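PDB 5B68: 4-alpha-glucanotransferase from Corynebacterium glutamicum, which is an amylomaltase, or disproportionating enzyme, of the 4-alpha-glucanotransferase family, built on a TIM-barrel-like core with an N-terminal beta-sandwich domain. Local coordinates for residues E231-I243 / D386-A398. Sequence-based numbering, arbitrary orientation.
Sequences EDSPYLPTTRRFI and DLAVGVHPGGADA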
loop_
_atom_site.group_PDB
_atom_site.type_symbol
_atom_site.label_atom_id
_atom_site.label_comp_id
_atom_site.label_asym_id
_atom_site.label_seq_id
_atom_site.Cartn_x
_atom_site.Cartn_y
_atom_site.Cartn_z
ATOM N N GLU A 231 -0.501 -16.055 -5.491
ATOM C CA GLU A 231 -0.936 -15.602 -4.164
ATOM C C GLU A 231 -2.340 -15.014 -4.235
ATOM O O GLU A 231 -2.591 -14.118 -5.036
ATOM C CB GLU A 231 0.054 -14.512 -3.666
ATOM C CG GLU A 231 -0.198 -13.856 -2.340
ATOM C CD GLU A 231 -0.391 -14.856 -1.212
ATOM O OE1 GLU A 231 0.501 -15.729 -1.036
ATOM O OE2 GLU A 231 -1.438 -14.792 -0.528
ATOM N N ASP A 232 -3.249 -15.536 -3.420
ATOM C CA ASP A 232 -4.607 -14.938 -3.280
ATOM C C ASP A 232 -4.591 -13.531 -2.639
ATOM O O ASP A 232 -5.353 -12.645 -3.046
ATOM C CB ASP A 232 -5.481 -15.826 -2.385
ATOM C CG ASP A 232 -5.895 -17.159 -3.038
ATOM O OD1 ASP A 232 -6.053 -17.275 -4.242
ATOM O OD2 ASP A 232 -6.157 -18.106 -2.274
ATOM N N SER A 233 -3.787 -13.347 -1.592
ATOM C CA SER A 233 -3.727 -12.042 -0.906
ATOM C C SER A 233 -3.189 -10.894 -1.750
ATOM O O SER A 233 -2.033 -10.889 -2.163
ATOM C CB SER A 233 -2.932 -12.100 0.365
ATOM O OG SER A 233 -3.012 -10.878 1.063
ATOM N N PRO A 234 -3.979 -9.839 -1.900
ATOM C CA PRO A 234 -3.387 -8.682 -2.535
ATOM C C PRO A 234 -2.273 -8.028 -1.708
ATOM O O PRO A 234 -1.580 -7.146 -2.232
ATOM C CB PRO A 234 -4.556 -7.719 -2.656
ATOM C CG PRO A 234 -5.771 -8.526 -2.519
ATOM C CD PRO A 234 -5.418 -9.655 -1.626
ATOM N N TYR A 235 -2.117 -8.440 -0.447
ATOM C CA TYR A 235 -1.226 -7.791 0.471
ATOM C C TYR A 235 0.098 -8.573 0.580
ATOM O O TYR A 235 0.965 -8.197 1.346
ATOM C CB TYR A 235 -1.895 -7.563 1.856
ATOM C CG TYR A 235 -3.006 -6.491 1.812
ATOM C CD1 TYR A 235 -2.693 -5.144 1.910
ATOM C CD2 TYR A 235 -4.382 -6.850 1.622
ATOM C CE1 TYR A 235 -3.679 -4.147 1.810
ATOM C CE2 TYR A 235 -5.364 -5.883 1.521
ATOM C CZ TYR A 235 -5.027 -4.543 1.628
ATOM O OH TYR A 235 -6.019 -3.579 1.577
ATOM N N LEU A 236 0.307 -9.591 -0.231
ATOM C CA LEU A 236 1.668 -10.189 -0.312
ATOM C C LEU A 236 2.068 -10.372 -1.756
ATOM O O LEU A 236 2.232 -11.496 -2.228
ATOM C CB LEU A 236 1.754 -11.482 0.498
ATOM C CG LEU A 236 3.185 -11.874 0.922
ATOM C CD1 LEU A 236 3.823 -10.825 1.828
ATOM C CD2 LEU A 236 3.114 -13.185 1.664
ATOM N N PRO A 237 2.247 -9.253 -2.453
ATOM C CA PRO A 237 2.578 -9.299 -3.885
ATOM C C PRO A 237 4.068 -9.524 -4.060
ATOM O O PRO A 237 4.808 -9.543 -3.068
ATOM C CB PRO A 237 2.209 -7.904 -4.347
ATOM C CG PRO A 237 2.584 -7.050 -3.152
ATOM C CD PRO A 237 2.069 -7.847 -1.991
ATOM N N THR A 238 4.475 -9.687 -5.292
ATOM C CA THR A 238 5.916 -9.935 -5.639
ATOM C C THR A 238 6.653 -8.619 -5.853
ATOM O O THR A 238 7.894 -8.560 -5.742
ATOM C CB THR A 238 6.041 -10.900 -6.866
ATOM O OG1 THR A 238 7.272 -11.668 -6.773
ATOM C CG2 THR A 238 5.979 -10.191 -8.139
ATOM N N THR A 239 5.918 -7.544 -6.060
ATOM C CA THR A 239 6.490 -6.215 -6.298
ATOM C C THR A 239 5.394 -5.278 -5.801
ATOM O O THR A 239 4.211 -5.692 -5.738
ATOM C CB THR A 239 6.795 -5.983 -7.797
ATOM O OG1 THR A 239 7.269 -4.650 -8.062
ATOM C CG2 THR A 239 5.568 -6.274 -8.767
ATOM N N ARG A 240 5.737 -4.046 -5.460
ATOM C CA ARG A 240 4.741 -3.018 -5.249
ATOM C C ARG A 240 4.688 -2.008 -6.417
ATOM O O ARG A 240 3.957 -0.990 -6.392
ATOM C CB ARG A 240 4.981 -2.311 -3.921
ATOM C CG ARG A 240 4.738 -3.262 -2.785
ATOM C CD ARG A 240 4.698 -2.563 -1.481
ATOM N NE ARG A 240 5.948 -1.870 -1.141
ATOM C CZ ARG A 240 6.002 -0.823 -0.321
ATOM N NH1 ARG A 240 7.203 -0.284 -0.022
ATOM N NH2 ARG A 240 4.868 -0.308 0.220
ATOM N N ARG A 241 5.451 -2.248 -7.455
ATOM C CA ARG A 241 5.476 -1.330 -8.566
ATOM C C ARG A 241 4.597 -1.814 -9.717
ATOM O O ARG A 241 3.742 -1.118 -10.167
ATOM C CB ARG A 241 6.881 -1.182 -9.078
ATOM C CG ARG A 241 7.025 -0.209 -10.227
ATOM C CD ARG A 241 8.435 0.155 -10.628
ATOM N NE ARG A 241 8.419 0.829 -11.890
ATOM C CZ ARG A 241 9.513 1.173 -12.576
ATOM N NH1 ARG A 241 9.355 1.665 -13.789
ATOM N NH2 ARG A 241 10.761 0.996 -12.066
ATOM N N PHE A 242 4.887 -3.005 -10.197
ATOM C CA PHE A 242 4.199 -3.538 -11.345
ATOM C C PHE A 242 2.864 -4.177 -11.024
ATOM O O PHE A 242 2.562 -4.418 -9.891
ATOM C CB PHE A 242 5.133 -4.428 -12.135
ATOM C CG PHE A 242 6.356 -3.707 -12.559
ATOM C CD1 PHE A 242 6.309 -2.846 -13.611
ATOM C CD2 PHE A 242 7.511 -3.820 -11.841
ATOM C CE1 PHE A 242 7.421 -2.145 -13.985
ATOM C CE2 PHE A 242 8.628 -3.122 -12.202
ATOM C CZ PHE A 242 8.578 -2.287 -13.279
ATOM N N ILE A 243 2.075 -4.408 -12.061
ATOM C CA ILE A 243 0.640 -4.706 -11.922
ATOM C C ILE A 243 0.338 -6.157 -12.270
ATOM O O ILE A 243 0.968 -6.722 -13.179
ATOM C CB ILE A 243 -0.156 -3.820 -12.872
ATOM C CG1 ILE A 243 0.171 -2.321 -12.688
ATOM C CG2 ILE A 243 -1.661 -4.071 -12.793
ATOM C CD1 ILE A 243 -0.127 -1.774 -11.330
ATOM N N ASP A 386 -4.749 1.183 -3.594
ATOM C CA ASP A 386 -4.304 0.789 -2.251
ATOM C C ASP A 386 -2.875 0.239 -2.377
ATOM O O ASP A 386 -2.637 -0.592 -3.230
ATOM C CB ASP A 386 -5.244 -0.287 -1.684
ATOM C CG ASP A 386 -5.023 -0.617 -0.205
ATOM O OD1 ASP A 386 -4.002 -0.314 0.430
ATOM O OD2 ASP A 386 -5.859 -1.312 0.334
ATOM N N LEU A 387 -1.981 0.678 -1.493
ATOM C CA LEU A 387 -0.534 0.279 -1.501
ATOM C C LEU A 387 -0.317 -0.657 -0.363
ATOM O O LEU A 387 -0.442 -0.274 0.801
ATOM C CB LEU A 387 0.324 1.512 -1.346
ATOM C CG LEU A 387 1.867 1.348 -1.275
ATOM C CD1 LEU A 387 2.404 0.624 -2.511
ATOM C CD2 LEU A 387 2.469 2.725 -1.069
ATOM N N ALA A 388 -0.003 -1.916 -0.667
ATOM C CA ALA A 388 0.377 -2.853 0.310
ATOM C C ALA A 388 1.661 -2.364 1.070
ATOM O O ALA A 388 2.418 -1.547 0.523
ATOM C CB ALA A 388 0.625 -4.175 -0.412
ATOM N N VAL A 389 1.899 -2.872 2.261
ATOM C CA VAL A 389 3.061 -2.494 3.079
ATOM C C VAL A 389 4.391 -3.038 2.516
ATOM O O VAL A 389 5.452 -2.476 2.750
ATOM C CB VAL A 389 3.019 -3.043 4.548
ATOM C CG1 VAL A 389 3.968 -2.179 5.378
ATOM C CG2 VAL A 389 1.665 -2.971 5.128
ATOM N N GLY A 390 4.313 -4.174 1.856
ATOM C CA GLY A 390 5.537 -4.852 1.489
ATOM C C GLY A 390 5.322 -6.003 0.558
ATOM O O GLY A 390 4.270 -6.189 0.003
ATOM N N VAL A 391 6.395 -6.740 0.352
ATOM C CA VAL A 391 6.450 -7.721 -0.758
ATOM C C VAL A 391 6.806 -9.088 -0.223
ATOM O O VAL A 391 7.341 -9.209 0.862
ATOM C CB VAL A 391 7.457 -7.324 -1.851
ATOM C CG1 VAL A 391 7.109 -5.982 -2.486
ATOM C CG2 VAL A 391 8.910 -7.324 -1.339
ATOM N N HIS A 392 6.578 -10.086 -1.057
ATOM C CA HIS A 392 6.881 -11.481 -0.752
ATOM C C HIS A 392 8.410 -11.643 -0.718
ATOM O O HIS A 392 9.076 -11.137 -1.604
ATOM C CB HIS A 392 6.307 -12.370 -1.824
ATOM C CG HIS A 392 6.292 -13.818 -1.464
ATOM N ND1 HIS A 392 7.429 -14.568 -1.397
ATOM C CD2 HIS A 392 5.268 -14.663 -1.170
ATOM C CE1 HIS A 392 7.123 -15.818 -1.085
ATOM N NE2 HIS A 392 5.816 -15.903 -0.957
ATOM N N PRO A 393 8.961 -12.293 0.345
ATOM C CA PRO A 393 10.426 -12.399 0.554
ATOM C C PRO A 393 11.261 -13.136 -0.539
ATOM O O PRO A 393 12.460 -12.914 -0.675
ATOM C CB PRO A 393 10.538 -13.157 1.869
ATOM C CG PRO A 393 9.231 -13.887 2.014
ATOM C CD PRO A 393 8.219 -12.881 1.470
ATOM N N GLY A 394 10.644 -14.008 -1.295
ATOM C CA GLY A 394 11.374 -14.698 -2.378
ATOM C C GLY A 394 11.045 -14.194 -3.757
ATOM O O GLY A 394 11.276 -14.890 -4.712
ATOM N N GLY A 395 10.468 -12.991 -3.889
ATOM C CA GLY A 395 9.903 -12.559 -5.140
ATOM C C GLY A 395 10.729 -11.592 -5.968
ATOM O O GLY A 395 11.918 -11.435 -5.733
ATOM N N ALA A 396 10.085 -10.923 -6.883
ATOM C CA ALA A 396 10.766 -10.086 -7.873
ATOM C C ALA A 396 11.517 -8.915 -7.214
ATOM O O ALA A 396 12.726 -8.709 -7.485
ATOM C CB ALA A 396 9.778 -9.588 -8.927
ATOM N N ASP A 397 10.795 -8.107 -6.395
ATOM C CA ASP A 397 11.427 -6.955 -5.754
ATOM C C ASP A 397 12.517 -7.439 -4.772
ATOM O O ASP A 397 13.529 -6.780 -4.595
ATOM C CB ASP A 397 10.427 -6.037 -5.048
ATOM C CG ASP A 397 9.667 -5.092 -5.966
ATOM O OD1 ASP A 397 9.741 -5.102 -7.173
ATOM O OD2 ASP A 397 8.864 -4.274 -5.423
ATOM N N ALA A 398 12.311 -8.570 -4.097
ATOM C CA ALA A 398 13.270 -9.099 -3.109
ATOM C C ALA A 398 14.583 -9.324 -3.815
ATOM O O ALA A 398 15.617 -9.055 -3.253
ATOM C CB ALA A 398 12.764 -10.418 -2.469
HETATM O O HOH W 1 9.658 -9.772 -3.760
#
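Arg240 reaches from the 231-243 loop to Ala388 and Val389, just past strand 382-387, and shows how one long side chain can tie two loops together. With CG beside its own backbone N (chi1 -67°), the chain crosses Val391 at about a right angle, with Val391 CG1 3.6 Å from Arg240 CG, and a bend at chi3 then turns the guanidinium toward the carbonyls beyond the strand. Arg240 NH2 donates to Ala388 O at 2.8 Å, in the plane of that carbonyl, while Val389 O sits over one face of the guanidinium. Leu387 packs against NH2, and NE is engaged by a bound glycerol.

Thr238 and Thr239 carry the second half of the joint, at the start of helix 396-400. Thr238 OG1, set opposite its own backbone N (chi1 -150°), accepts from Ala396 N at 2.9 Å. Thr238 OG1 also comes within 3.2 Å of the CA of Gly395, the residue at the N-cap position of that helix. Thr238 O takes the next amide, Asp397 N, in an almost straight bond, and a water links the same oxygen to His392 O and Ala398 N. Asp397 returns the grip: Asp397 OD1 accepts from Thr239 OG1 at 2.7 Å, and OD2 is approached from above the carboxylate plane by Arg240 N. Thr239 OG1 in turn receives Arg241 N, closing an ST turn.

At the far end, Tyr235 OH donates to Asp386 OD2 at 2.6 Å, with ring and carboxylate planes 72° apart; His560 meets the Tyr235 ring. The whole joins two loops that follow strands 215-218 and 382-387, neighbours in the parallel sheet, as is characteristic of the beta-to-alpha loops of a TIM-barrel-type fold.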